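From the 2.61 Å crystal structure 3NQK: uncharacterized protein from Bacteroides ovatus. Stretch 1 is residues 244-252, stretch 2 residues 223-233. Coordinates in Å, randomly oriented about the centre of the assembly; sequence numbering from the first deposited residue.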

# COMPACT_ATOMS: atom_id res chain seq x y z
N GLU A 244 -15.51 -32.60 23.01
CA GLU A 244 -14.49 -33.20 23.87
C GLU A 244 -13.14 -33.26 23.14
O GLU A 244 -12.99 -33.97 22.15
CB GLU A 244 -14.94 -34.60 24.29
CG GLU A 244 -14.24 -35.15 25.53
CD GLU A 244 -14.52 -36.65 25.76
OE1 GLU A 244 -15.49 -37.17 25.14
OE2 GLU A 244 -13.76 -37.30 26.52
N LEU A 245 -12.18 -32.48 23.61
CA LEU A 245 -10.87 -32.44 23.01
C LEU A 245 -10.09 -33.70 23.36
O LEU A 245 -10.15 -34.17 24.49
CB LEU A 245 -10.12 -31.21 23.51
CG LEU A 245 -8.78 -30.90 22.85
CD1 LEU A 245 -8.98 -30.55 21.38
CD2 LEU A 245 -8.07 -29.75 23.59
N ILE A 246 -9.38 -34.25 22.39
CA ILE A 246 -8.57 -35.45 22.61
C ILE A 246 -7.08 -35.16 22.32
O ILE A 246 -6.70 -34.92 21.19
CB ILE A 246 -9.04 -36.59 21.72
CG1 ILE A 246 -10.46 -37.00 22.11
CG2 ILE A 246 -8.06 -37.82 21.83
CD1 ILE A 246 -11.10 -37.96 21.15
N GLY A 247 -6.26 -35.24 23.36
CA GLY A 247 -4.84 -34.93 23.22
C GLY A 247 -4.61 -33.44 23.41
O GLY A 247 -5.38 -32.76 24.12
N THR A 248 -3.53 -32.92 22.83
CA THR A 248 -3.27 -31.49 22.87
C THR A 248 -3.05 -31.01 21.47
O THR A 248 -2.13 -31.45 20.80
CB THR A 248 -2.03 -31.12 23.79
OG1 THR A 248 -0.86 -31.75 23.29
CG2 THR A 248 -2.27 -31.57 25.27
N PRO A 249 -3.94 -30.16 20.98
CA PRO A 249 -3.84 -29.70 19.62
C PRO A 249 -2.66 -28.80 19.43
O PRO A 249 -2.27 -28.08 20.35
CB PRO A 249 -5.15 -28.93 19.41
CG PRO A 249 -5.57 -28.52 20.75
CD PRO A 249 -5.11 -29.59 21.67
N THR A 250 -2.13 -28.80 18.21
CA THR A 250 -0.90 -28.12 17.89
C THR A 250 -1.03 -27.31 16.64
O THR A 250 -1.95 -27.53 15.83
CB THR A 250 0.21 -29.16 17.70
OG1 THR A 250 0.85 -29.38 18.95
CG2 THR A 250 1.25 -28.70 16.67
N TYR A 251 -0.12 -26.35 16.46
CA TYR A 251 -0.03 -25.61 15.19
C TYR A 251 1.38 -25.23 14.82
O TYR A 251 2.26 -25.17 15.66
CB TYR A 251 -0.88 -24.36 15.23
CG TYR A 251 -0.24 -23.17 15.91
CD1 TYR A 251 -0.39 -22.98 17.28
CD2 TYR A 251 0.39 -22.20 15.18
CE1 TYR A 251 0.12 -21.86 17.89
CE2 TYR A 251 0.91 -21.08 15.78
CZ TYR A 251 0.77 -20.91 17.14
OH TYR A 251 1.29 -19.79 17.74
N SER A 252 1.59 -24.94 13.55
CA SER A 252 2.88 -24.55 13.05
C SER A 252 2.71 -23.52 11.96
O SER A 252 1.81 -23.63 11.14
CB SER A 252 3.62 -25.75 12.50
OG SER A 252 3.19 -26.02 11.19
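Stretch 2 (223-233) HFKEDGTLDMK

How do the two backbones run past each other? Stretch 2 is a hairpin: one strand ends at Phe224, a type I turn spans Lys225 to Gly228, and a second strand starts at Leu230 and runs on past Lys233. The arms are tied by His223 N to Asp231 O at 2.9 Å and Asp231 N to His223 O at 3.1 Å. The outgoing arm lies beside stretch 1 in the opposite direction, so that Tyr251 faces Gly228, Thr250 faces Thr229, Pro249 faces Leu230 and, further back, Leu245 faces Met232. The backbones are closest at Thr250 and Thr229, 4.5 Å between their CA atoms, and this pair forms a single antiparallel bridge. Toward Leu245 they separate, with Leu245 CA standing 7.2 Å from Met232 CA.

What holds the bridge together? Two nearly straight hydrogen bonds flank it: Tyr251 N donates to Gly228 O at 3.2 Å, and Leu230 N donates to Pro249 O at 3.1 Å. Thr250 and Thr229 thus sit between the bonds rather than making them, and both CA-to-CB bonds point away from the partner stretch. Gly228, with phi/psi of 87/17, adopts a backbone conformation that calls for glycine. On either side of it in sequence, Asp227 and Thr229 are linked: Asp227 OD1 accepts from Thr229 N at 2.9 Å and from Thr229 OG1 at a very short 2.5 Å, bracing the exit from the turn.

Where does Tyr251 fit on the hairpin? Its CA-to-CB bond points toward stretch 2, and with chi1 in p the side chain reaches across to the start of the turn, where Tyr251 OH donates to Lys225 O at 2.7 Å. That same carbonyl accepts from the turn's own Gly228 N, with Lys225 O and Gly228 N 3.3 Å apart. The edge of Phe224 meets one face of the tyrosine ring, the planes at 78° and the centroids 4.8 Å apart; Phe224 CD2 comes within 3.6 Å of Tyr251 CG. Leu230 packs obliquely against the ring, its CD1 lying 3.5 Å from Tyr251 CD1.

What carries the apolar contact back along the strand? Leu230 and Met232, alternate residues of the outgoing arm, both direct their CA-to-CB bonds toward stretch 1. Pro249 packs against both: its CG is 4.0 Å from Leu230 CB, and its CB is 3.9 Å from SE of Met232, a selenomethionine. Leu245 extends the contact where the backbones have parted, with Leu245 CD1 4.1 Å from Met232 CB. Between Leu245 and Pro249, Ile246 and Gly247 make no contact with stretch 2.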

# COMPACT_ATOMS: atom_id res chain seq x y z
N HIS A 223 -7.65 -20.75 20.17
CA HIS A 223 -6.72 -19.68 20.54
C HIS A 223 -5.30 -20.12 20.29
O HIS A 223 -4.88 -21.21 20.71
CB HIS A 223 -6.92 -19.30 22.00
CG HIS A 223 -5.92 -18.32 22.51
ND1 HIS A 223 -5.85 -17.02 22.06
CD2 HIS A 223 -4.98 -18.43 23.48
CE1 HIS A 223 -4.89 -16.38 22.71
NE2 HIS A 223 -4.35 -17.22 23.57
N PHE A 224 -4.54 -19.29 19.58
CA PHE A 224 -3.16 -19.62 19.24
C PHE A 224 -2.22 -19.10 20.31
O PHE A 224 -2.14 -17.91 20.52
CB PHE A 224 -2.80 -19.02 17.89
CG PHE A 224 -3.47 -19.68 16.76
CD1 PHE A 224 -4.78 -19.41 16.47
CD2 PHE A 224 -2.79 -20.56 15.96
CE1 PHE A 224 -5.40 -20.03 15.40
CE2 PHE A 224 -3.41 -21.17 14.87
CZ PHE A 224 -4.70 -20.91 14.60
N LYS A 225 -1.50 -20.00 20.95
CA LYS A 225 -0.60 -19.61 22.04
C LYS A 225 0.84 -19.41 21.55
O LYS A 225 1.23 -19.88 20.48
CB LYS A 225 -0.65 -20.62 23.19
CG LYS A 225 -1.98 -20.60 23.97
CD LYS A 225 -1.87 -21.32 25.34
CE LYS A 225 -1.70 -22.81 25.16
NZ LYS A 225 -1.68 -23.53 26.46
N GLU A 226 1.63 -18.70 22.37
CA GLU A 226 3.00 -18.33 22.02
C GLU A 226 3.90 -19.57 21.80
O GLU A 226 4.81 -19.55 20.96
CB GLU A 226 3.59 -17.43 23.13
CG GLU A 226 4.47 -16.25 22.63
CD GLU A 226 3.63 -15.10 21.99
OE1 GLU A 226 2.43 -15.32 21.69
OE2 GLU A 226 4.18 -14.00 21.79
N ASP A 227 3.57 -20.66 22.49
CA ASP A 227 4.41 -21.87 22.49
C ASP A 227 4.03 -22.91 21.39
O ASP A 227 4.58 -24.03 21.38
CB ASP A 227 4.34 -22.55 23.87
CG ASP A 227 2.96 -23.18 24.16
OD1 ASP A 227 2.04 -23.04 23.30
OD2 ASP A 227 2.81 -23.82 25.22
N GLY A 228 3.09 -22.58 20.53
CA GLY A 228 2.73 -23.47 19.42
C GLY A 228 1.68 -24.52 19.76
O GLY A 228 1.55 -25.52 19.05
N THR A 229 0.97 -24.32 20.87
CA THR A 229 -0.15 -25.17 21.23
C THR A 229 -1.43 -24.35 21.10
O THR A 229 -1.41 -23.14 21.30
CB THR A 229 -0.04 -25.71 22.71
OG1 THR A 229 0.12 -24.61 23.61
CG2 THR A 229 1.16 -26.66 22.87
N LEU A 230 -2.53 -25.00 20.74
CA LEU A 230 -3.82 -24.34 20.71
C LEU A 230 -4.64 -24.64 21.98
O LEU A 230 -4.45 -25.68 22.62
CB LEU A 230 -4.66 -24.83 19.53
CG LEU A 230 -4.27 -24.57 18.07
CD1 LEU A 230 -3.80 -23.12 17.84
CD2 LEU A 230 -3.24 -25.53 17.65
N ASP A 231 -5.50 -23.71 22.35
CA ASP A 231 -6.63 -24.02 23.20
C ASP A 231 -7.77 -24.22 22.22
O ASP A 231 -7.88 -23.48 21.24
CB ASP A 231 -6.98 -22.87 24.14
CG ASP A 231 -5.90 -22.58 25.17
OD1 ASP A 231 -5.33 -23.55 25.74
OD2 ASP A 231 -5.67 -21.38 25.46
N MSE A 232 -8.58 -25.25 22.43
CA MSE A 232 -9.79 -25.45 21.64
C MSE A 232 -10.91 -25.77 22.59
O MSE A 232 -10.82 -26.72 23.33
CB MSE A 232 -9.63 -26.61 20.67
CG MSE A 232 -8.61 -26.39 19.59
SE MSE A 232 -8.67 -27.80 18.25
CE MSE A 232 -10.53 -27.71 17.79
N LYS A 233 -11.97 -24.98 22.55
CA LYS A 233 -13.09 -25.20 23.44
C LYS A 233 -14.38 -24.79 22.77
O LYS A 233 -14.40 -23.84 22.01
CB LYS A 233 -12.90 -24.40 24.72
CG LYS A 233 -13.80 -24.82 25.87
CD LYS A 233 -13.59 -23.92 27.10
CE LYS A 233 -14.58 -24.27 28.23
NZ LYS A 233 -14.44 -23.36 29.41